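Long-range contacts in taurine dioxygenase (Burkholderia ambifaria, PDB 5VN6), which probably catalyses the iron- and 2-oxoglutarate-dependent oxygenation of taurine: residues 24-28 and 52-57; 59-63 and 84-89; 65-69 and 117-121. All blocks are in the same frame, centred on the assembly; numbering follows the deposited sequence.

Contact 1: 24-28 and 52-57; sequences GVNLA and LRDQDI
Q55 joins two loops here by side-chain-to-backbone hydrogen bonds, with small apolar contacts on its flanks. One loop leads into helix 27-32. The other runs from strand 49-52 to helix 59-67. The Q55 amide bonds through both its ends. OE1 accepts from L27 N at 2.8 Å, a nearly straight bond (165°) whose donor lies in the carbonyl plane. NE2 gives a more bent bond to V25 O at 3.1 Å. NE2 also donates to R53 O of its own loop at 2.9 Å, within the amide plane. Three bonds thus fix the rotation of the amide. The chain gets there by bending at chi2 (-53°), which turns the amide toward 24-28. L27 crosses Q55 at about a right angle, and its CG lies 3.2 Å from Q55 OE1. Beyond this, L27 CD2 meets L52 CD2 tip to tip at 3.7 Å. V25 CG1 touches the same L52 methyl, so CD2 of L52 serves both residues. At the far end I57 CG2 packs 3.8 Å from N26 OD1. That oxygen accepts from A28 N at 2.9 Å, which makes N26 the N-cap of the helix. L27 also rests on V256 of strand 256-260 and F65 of helix 59-67. The arrangement is an N-capped helix start bound by a glutamine from an inverse gamma turn, where strand 49-52 leaves the large sheet of this cupin-clan fold.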
loop_
_atom_site.group_PDB
_atom_site.type_symbol
_atom_site.label_atom_id
_atom_site.label_comp_id
_atom_site.label_asym_id
_atom_site.label_seq_id
_atom_site.Cartn_x
_atom_site.Cartn_y
_atom_site.Cartn_z
ATOM N N GLY A 24 19.494 -13.569 14.429
ATOM C CA GLY A 24 20.758 -13.891 15.068
ATOM C C GLY A 24 21.772 -12.777 14.979
ATOM O O GLY A 24 22.972 -13.046 14.874
ATOM N N VAL A 25 21.321 -11.524 15.003
ATOM C CA VAL A 25 22.189 -10.367 14.838
ATOM C C VAL A 25 21.931 -9.393 15.975
ATOM O O VAL A 25 20.795 -8.951 16.178
ATOM C CB VAL A 25 21.958 -9.657 13.492
ATOM C CG1 VAL A 25 22.605 -8.281 13.510
ATOM C CG2 VAL A 25 22.499 -10.482 12.361
ATOM N N ASN A 26 22.987 -9.029 16.683
ATOM C CA ASN A 26 22.936 -7.969 17.675
ATOM C C ASN A 26 23.658 -6.783 17.057
ATOM O O ASN A 26 24.852 -6.877 16.750
ATOM C CB ASN A 26 23.608 -8.388 18.984
ATOM C CG ASN A 26 23.389 -7.383 20.098
ATOM O OD1 ASN A 26 23.302 -6.176 19.855
ATOM N ND2 ASN A 26 23.370 -7.868 21.337
ATOM N N LEU A 27 22.931 -5.679 16.857
ATOM C CA LEU A 27 23.518 -4.521 16.197
ATOM C C LEU A 27 24.729 -4.022 16.954
ATOM O O LEU A 27 25.660 -3.490 16.344
ATOM C CB LEU A 27 22.481 -3.407 16.040
ATOM C CG LEU A 27 21.433 -3.701 14.964
ATOM C CD1 LEU A 27 20.530 -2.498 14.729
ATOM C CD2 LEU A 27 22.126 -4.127 13.664
ATOM N N ALA A 28 24.736 -4.199 18.280
ATOM C CA ALA A 28 25.878 -3.785 19.094
ATOM C C ALA A 28 27.160 -4.458 18.632
ATOM O O ALA A 28 28.239 -3.851 18.668
ATOM C CB ALA A 28 25.627 -4.102 20.570
ATOM N N LEU A 52 15.106 -5.622 12.243
ATOM C CA LEU A 52 15.564 -6.472 13.329
ATOM C C LEU A 52 14.592 -6.362 14.495
ATOM O O LEU A 52 14.065 -5.280 14.769
ATOM C CB LEU A 52 16.975 -6.085 13.788
ATOM C CG LEU A 52 18.115 -6.224 12.775
ATOM C CD1 LEU A 52 18.290 -4.965 11.905
ATOM C CD2 LEU A 52 19.394 -6.545 13.505
ATOM N N ARG A 53 14.376 -7.473 15.190
ATOM C CA ARG A 53 13.585 -7.501 16.414
ATOM C C ARG A 53 14.504 -7.532 17.622
ATOM O O ARG A 53 15.679 -7.892 17.523
ATOM C CB ARG A 53 12.663 -8.726 16.457
ATOM C CG ARG A 53 11.676 -8.834 15.290
ATOM C CD ARG A 53 10.510 -7.872 15.459
ATOM N NE ARG A 53 9.444 -8.150 14.496
ATOM C CZ ARG A 53 8.510 -7.271 14.140
ATOM N NH1 ARG A 53 8.521 -6.043 14.659
ATOM N NH2 ARG A 53 7.588 -7.610 13.243
ATOM N N ASP A 54 13.950 -7.131 18.768
ATOM C CA ASP A 54 14.578 -7.332 20.073
ATOM C C ASP A 54 16.011 -6.805 20.106
ATOM O O ASP A 54 16.940 -7.473 20.570
ATOM C CB ASP A 54 14.516 -8.807 20.454
ATOM C CG ASP A 54 13.114 -9.340 20.383
ATOM O OD1 ASP A 54 12.223 -8.680 20.962
ATOM O OD2 ASP A 54 12.893 -10.370 19.709
ATOM N N GLN A 55 16.179 -5.574 19.635
ATOM C CA GLN A 55 17.481 -4.920 19.673
ATOM C C GLN A 55 17.563 -4.156 20.985
ATOM O O GLN A 55 17.241 -2.966 21.064
ATOM C CB GLN A 55 17.677 -4.023 18.458
ATOM C CG GLN A 55 17.830 -4.791 17.150
ATOM C CD GLN A 55 18.916 -5.845 17.231
ATOM O OE1 GLN A 55 20.116 -5.527 17.273
ATOM N NE2 GLN A 55 18.506 -7.110 17.266
ATOM N N ASP A 56 17.989 -4.865 22.034
ATOM C CA ASP A 56 18.198 -4.269 23.347
ATOM C C ASP A 56 19.600 -3.676 23.355
ATOM O O ASP A 56 20.580 -4.338 23.699
ATOM C CB ASP A 56 18.017 -5.311 24.441
ATOM C CG ASP A 56 18.219 -4.734 25.830
ATOM O OD1 ASP A 56 17.428 -3.850 26.227
ATOM O OD2 ASP A 56 19.161 -5.170 26.527
ATOM N N ILE A 57 19.689 -2.389 23.025
ATOM C CA ILE A 57 20.967 -1.726 22.823
ATOM C C ILE A 57 20.907 -0.369 23.504
ATOM O O ILE A 57 19.835 0.148 23.827
ATOM C CB ILE A 57 21.315 -1.550 21.325
ATOM C CG1 ILE A 57 20.241 -0.710 20.620
ATOM C CG2 ILE A 57 21.439 -2.915 20.645
ATOM C CD1 ILE A 57 20.536 -0.418 19.150
#

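Contact 2: 59-63 and 84-89; sequences RAEHV and HPGLVR
Two CH-pi contacts join R59 and H62 of helix 59-67 to H84 and L87. R59 CB sits over the centre of one face of the H84 ring, 3.7 Å from ND1. The two side chains cross at about a right angle. H84 CD2 also comes to 3.8 Å from the backbone N of A60. In the second contact L87 CD1 lies over one face of the H62 ring, toward its rim, at 3.5 Å from ND1. The H62 ring is held at its other nitrogen, because NE2 bonds to V120 O. L87 CG is anti to the backbone N (chi1 -166°), and its two methyls part: CD1 goes to H62, and L87 CD2 lies 3.8 Å from R59 CB.

V63 adds an apolar contact, its CG2 touching L87 CB at 3.8 Å. V63 CG1 is in van der Waals contact with the turn backbone, 3.6 Å from P85 O. This carbonyl belongs to the type II turn from H84 to L87, with G86 at the third position and L87 N bonded to H84 O.

The charged ends come together as well. R59 NH2 and R89 NH2 are 4.1 Å apart, and both form salt bridges to E280 OE2, which probably offsets their like charges. Helix 59-67 thus packs on the large sheet of this dioxygenase fold, at its outermost strand 87-91 and the turn leading into it.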
loop_
_atom_site.group_PDB
_atom_site.type_symbol
_atom_site.label_atom_id
_atom_site.label_comp_id
_atom_site.label_asym_id
_atom_site.label_seq_id
_atom_site.Cartn_x
_atom_site.Cartn_y
_atom_site.Cartn_z
ATOM N N ARG A 59 21.814 3.818 23.567
ATOM C CA ARG A 59 21.778 4.899 22.593
ATOM C C ARG A 59 23.158 5.154 22.004
ATOM O O ARG A 59 23.285 5.426 20.802
ATOM C CB ARG A 59 21.176 6.142 23.244
ATOM C CG ARG A 59 19.758 5.849 23.749
ATOM C CD ARG A 59 19.192 6.942 24.640
ATOM N NE ARG A 59 17.732 6.877 24.730
ATOM C CZ ARG A 59 17.050 5.894 25.313
ATOM N NH1 ARG A 59 17.686 4.866 25.866
ATOM N NH2 ARG A 59 15.724 5.936 25.341
ATOM N N ALA A 60 24.211 5.035 22.825
ATOM C CA ALA A 60 25.560 5.139 22.285
ATOM C C ALA A 60 25.795 4.067 21.224
ATOM O O ALA A 60 26.374 4.348 20.169
ATOM C CB ALA A 60 26.599 5.056 23.411
ATOM N N GLU A 61 25.314 2.839 21.463
ATOM C CA GLU A 61 25.465 1.786 20.457
ATOM C C GLU A 61 24.623 2.060 19.212
ATOM O O GLU A 61 25.081 1.815 18.089
ATOM C CB GLU A 61 25.118 0.418 21.046
ATOM C CG GLU A 61 26.011 0.006 22.205
ATOM C CD GLU A 61 25.570 -1.289 22.862
ATOM O OE1 GLU A 61 24.351 -1.535 22.943
ATOM O OE2 GLU A 61 26.450 -2.052 23.319
ATOM N N HIS A 62 23.395 2.565 19.388
ATOM C CA HIS A 62 22.565 2.953 18.245
ATOM C C HIS A 62 23.285 3.990 17.395
ATOM O O HIS A 62 23.345 3.879 16.162
ATOM C CB HIS A 62 21.217 3.499 18.751
ATOM C CG HIS A 62 20.245 3.898 17.674
ATOM N ND1 HIS A 62 18.933 4.233 17.956
ATOM C CD2 HIS A 62 20.381 4.021 16.330
ATOM C CE1 HIS A 62 18.308 4.549 16.835
ATOM N NE2 HIS A 62 19.165 4.431 15.834
ATOM N N VAL A 63 23.845 5.007 18.051
ATOM C CA VAL A 63 24.571 6.061 17.361
ATOM C C VAL A 63 25.830 5.503 16.705
ATOM O O VAL A 63 26.100 5.758 15.528
ATOM C CB VAL A 63 24.898 7.187 18.362
ATOM C CG1 VAL A 63 26.072 8.022 17.891
ATOM C CG2 VAL A 63 23.660 8.054 18.581
ATOM N N HIS A 84 22.834 12.374 23.399
ATOM C CA HIS A 84 23.632 11.487 22.547
ATOM C C HIS A 84 23.625 12.063 21.141
ATOM O O HIS A 84 22.690 11.823 20.367
ATOM C CB HIS A 84 23.087 10.058 22.522
ATOM C CG HIS A 84 23.285 9.295 23.794
ATOM N ND1 HIS A 84 22.330 9.245 24.788
ATOM C CD2 HIS A 84 24.314 8.526 24.221
ATOM C CE1 HIS A 84 22.771 8.494 25.781
ATOM N NE2 HIS A 84 23.972 8.045 25.463
ATOM N N PRO A 85 24.632 12.865 20.786
ATOM C CA PRO A 85 24.623 13.532 19.476
ATOM C C PRO A 85 24.443 12.546 18.332
ATOM O O PRO A 85 25.006 11.450 18.332
ATOM C CB PRO A 85 25.996 14.210 19.421
ATOM C CG PRO A 85 26.279 14.524 20.868
ATOM C CD PRO A 85 25.734 13.344 21.644
ATOM N N GLY A 86 23.657 12.969 17.334
ATOM C CA GLY A 86 23.250 12.157 16.214
ATOM C C GLY A 86 21.883 11.517 16.392
ATOM O O GLY A 86 21.199 11.233 15.401
ATOM N N LEU A 87 21.471 11.302 17.636
ATOM C CA LEU A 87 20.197 10.685 17.945
ATOM C C LEU A 87 19.119 11.745 18.112
ATOM O O LEU A 87 19.323 12.762 18.786
ATOM C CB LEU A 87 20.327 9.854 19.221
ATOM C CG LEU A 87 19.199 8.878 19.541
ATOM C CD1 LEU A 87 19.330 7.628 18.692
ATOM C CD2 LEU A 87 19.246 8.537 21.029
ATOM N N VAL A 88 17.953 11.478 17.525
ATOM C CA VAL A 88 16.793 12.356 17.589
ATOM C C VAL A 88 15.626 11.552 18.146
ATOM O O VAL A 88 15.268 10.503 17.595
ATOM C CB VAL A 88 16.449 12.944 16.205
ATOM C CG1 VAL A 88 15.121 13.704 16.244
ATOM C CG2 VAL A 88 17.566 13.852 15.715
ATOM N N ARG A 89 15.031 12.050 19.229
ATOM C CA ARG A 89 13.867 11.424 19.840
ATOM C C ARG A 89 12.602 11.918 19.152
ATOM O O ARG A 89 12.477 13.104 18.836
ATOM C CB ARG A 89 13.799 11.738 21.337
ATOM C CG ARG A 89 14.937 11.146 22.171
ATOM C CD ARG A 89 14.627 11.178 23.673
ATOM N NE ARG A 89 13.194 11.030 23.939
ATOM C CZ ARG A 89 12.539 9.869 23.976
ATOM N NH1 ARG A 89 11.234 9.853 24.221
ATOM N NH2 ARG A 89 13.180 8.726 23.761
#

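Contact 3: 65-69 and 117-121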
loop_
_atom_site.group_PDB
_atom_site.type_symbol
_atom_site.label_atom_id
_atom_site.label_comp_id
_atom_site.label_asym_id
_atom_site.label_seq_id
_atom_site.Cartn_x
_atom_site.Cartn_y
_atom_site.Cartn_z
ATOM N N PHE A 65 26.523 2.444 15.810
ATOM C CA PHE A 65 26.221 1.579 14.672
ATOM C C PHE A 65 25.914 2.406 13.431
ATOM O O PHE A 65 26.423 2.115 12.343
ATOM C CB PHE A 65 25.055 0.637 14.990
ATOM C CG PHE A 65 24.533 -0.117 13.781
ATOM C CD1 PHE A 65 25.241 -1.186 13.251
ATOM C CD2 PHE A 65 23.341 0.255 13.165
ATOM C CE1 PHE A 65 24.767 -1.877 12.130
ATOM C CE2 PHE A 65 22.864 -0.436 12.053
ATOM C CZ PHE A 65 23.585 -1.510 11.539
ATOM N N ALA A 66 25.072 3.438 13.573
ATOM C CA ALA A 66 24.701 4.252 12.418
ATOM C C ALA A 66 25.904 4.981 11.842
ATOM O O ALA A 66 25.990 5.192 10.627
ATOM C CB ALA A 66 23.627 5.257 12.807
ATOM N N ARG A 67 26.838 5.366 12.709
ATOM C CA ARG A 67 28.036 6.086 12.305
ATOM C C ARG A 67 28.926 5.242 11.388
ATOM O O ARG A 67 29.689 5.786 10.585
ATOM C CB ARG A 67 28.768 6.509 13.581
ATOM C CG ARG A 67 30.068 7.174 13.396
ATOM C CD ARG A 67 29.879 8.555 12.848
ATOM N NE ARG A 67 31.191 9.156 12.673
ATOM C CZ ARG A 67 31.986 8.880 11.651
ATOM N NH1 ARG A 67 31.583 8.017 10.720
ATOM N NH2 ARG A 67 33.184 9.456 11.562
ATOM N N ARG A 68 28.831 3.916 11.485
ATOM C CA ARG A 68 29.524 3.021 10.562
ATOM C C ARG A 68 29.129 3.231 9.102
ATOM O O ARG A 68 29.876 2.824 8.208
ATOM C CB ARG A 68 29.239 1.574 10.949
ATOM C CG ARG A 68 29.818 1.143 12.255
ATOM C CD ARG A 68 31.251 0.769 12.060
ATOM N NE ARG A 68 31.485 -0.639 12.350
ATOM C CZ ARG A 68 32.486 -1.347 11.840
ATOM N NH1 ARG A 68 33.352 -0.784 11.008
ATOM N NH2 ARG A 68 32.623 -2.623 12.168
ATOM N N PHE A 69 27.948 3.796 8.826
ATOM C CA PHE A 69 27.565 4.081 7.447
ATOM C C PHE A 69 28.112 5.413 6.939
ATOM O O PHE A 69 28.132 5.639 5.721
ATOM C CB PHE A 69 26.044 4.072 7.297
ATOM C CG PHE A 69 25.424 2.713 7.469
ATOM C CD1 PHE A 69 24.787 2.373 8.649
ATOM C CD2 PHE A 69 25.504 1.771 6.456
ATOM C CE1 PHE A 69 24.215 1.122 8.811
ATOM C CE2 PHE A 69 24.948 0.513 6.606
ATOM C CZ PHE A 69 24.292 0.185 7.787
ATOM N N PHE A 117 21.595 9.843 3.329
ATOM C CA PHE A 117 21.899 8.496 2.853
ATOM C C PHE A 117 20.844 7.504 3.322
ATOM O O PHE A 117 20.412 6.618 2.563
ATOM C CB PHE A 117 23.307 8.156 3.384
ATOM C CG PHE A 117 23.687 6.689 3.404
ATOM C CD1 PHE A 117 24.688 6.221 2.551
ATOM C CD2 PHE A 117 23.160 5.809 4.352
ATOM C CE1 PHE A 117 25.097 4.895 2.593
ATOM C CE2 PHE A 117 23.558 4.481 4.394
ATOM C CZ PHE A 117 24.535 4.024 3.517
ATOM N N GLY A 118 20.417 7.647 4.571
ATOM C CA GLY A 118 19.530 6.675 5.173
ATOM C C GLY A 118 19.434 6.930 6.658
ATOM O O GLY A 118 19.863 7.984 7.148
ATOM N N CYS A 119 18.932 5.922 7.368
ATOM C CA CYS A 119 18.501 6.096 8.744
ATOM C C CYS A 119 18.494 4.755 9.474
ATOM O O CYS A 119 18.220 3.703 8.882
ATOM C CB CYS A 119 17.100 6.725 8.759
ATOM S SG CYS A 119 16.437 7.124 10.369
ATOM N N VAL A 120 18.776 4.812 10.772
ATOM C CA VAL A 120 18.606 3.682 11.681
ATOM C C VAL A 120 17.570 4.098 12.712
ATOM O O VAL A 120 17.823 4.991 13.529
ATOM C CB VAL A 120 19.912 3.263 12.366
ATOM C CG1 VAL A 120 19.630 2.094 13.303
ATOM C CG2 VAL A 120 21.010 2.922 11.332
ATOM N N LEU A 121 16.413 3.449 12.681
ATOM C CA LEU A 121 15.237 3.853 13.439
ATOM C C LEU A 121 14.869 2.757 14.427
ATOM O O LEU A 121 14.710 1.600 14.032
ATOM C CB LEU A 121 14.065 4.135 12.487
ATOM C CG LEU A 121 12.718 4.514 13.124
ATOM C CD1 LEU A 121 12.846 5.779 13.968
ATOM C CD2 LEU A 121 11.621 4.682 12.073
#
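V120 reaches from strand 118-125 to F65 and A66 of helix 59-67 with one methyl, CG2, which meets A66 CB at 3.8 Å and F65 CE2 at 3.9 Å. F65 and V120 cross at about a right angle. The methyl approaches the F65 ring obliquely, and CG1 of V120 comes within 4.1 Å of F65 CD2. V120 CG1 is anti to the backbone N (chi1 179°), and this leaves CG2 beside that nitrogen, facing the helix. A66 brings only a methyl, and here the backbones are close: its CA lies 6.2 Å from that of V120.

The second group is aromatic. F69 CD2 packs against F117 CZ at 3.8 Å, and F69 CB lies equally near F117 CE2. The side chains cross at about a right angle. The rings meet obliquely, with planes inclined by 39°. F69 O lies over one face of the F117 ring. F65 CE2 lies in the plane of the F69 ring, at its edge. F37 of helix 34-47 meets F69 edge-to-face.

The contact is helix-on-sheet packing within the cupin-clan fold of the TfdA family. Strand 118-125 lies between strands 256-260 and 278-284 in the large sheet, and helix 59-67 rests against it. V120 also touches V256 on the neighbouring strand 256-260, while A66 also touches A282 and L72. F69 rests on I284 and on L44. The F117 side chain is about 10 Å from that of D108, which binds the magnesium ion in this structure.

In the fold
From the N terminus, contact 1 comes first. It closes the loop that holds the rest of helix 27-32, helix 34-47 and strand 49-52, and it ends before the other two begin. Contacts 2 and 3 cross: their segments alternate along the chain, and both use helix 59-67. Contact 2 joins residues 59-63 to the edge strand 87-91. Contact 3 joins residues 65-69 to strand 118-125, inside the same sheet. The three also meet directly. I57 of contact 1 packs on H62 of contact 2, and the bond from H62 to V120 O ties contact 2 to contact 3. Helix 59-67 therefore links all three contacts.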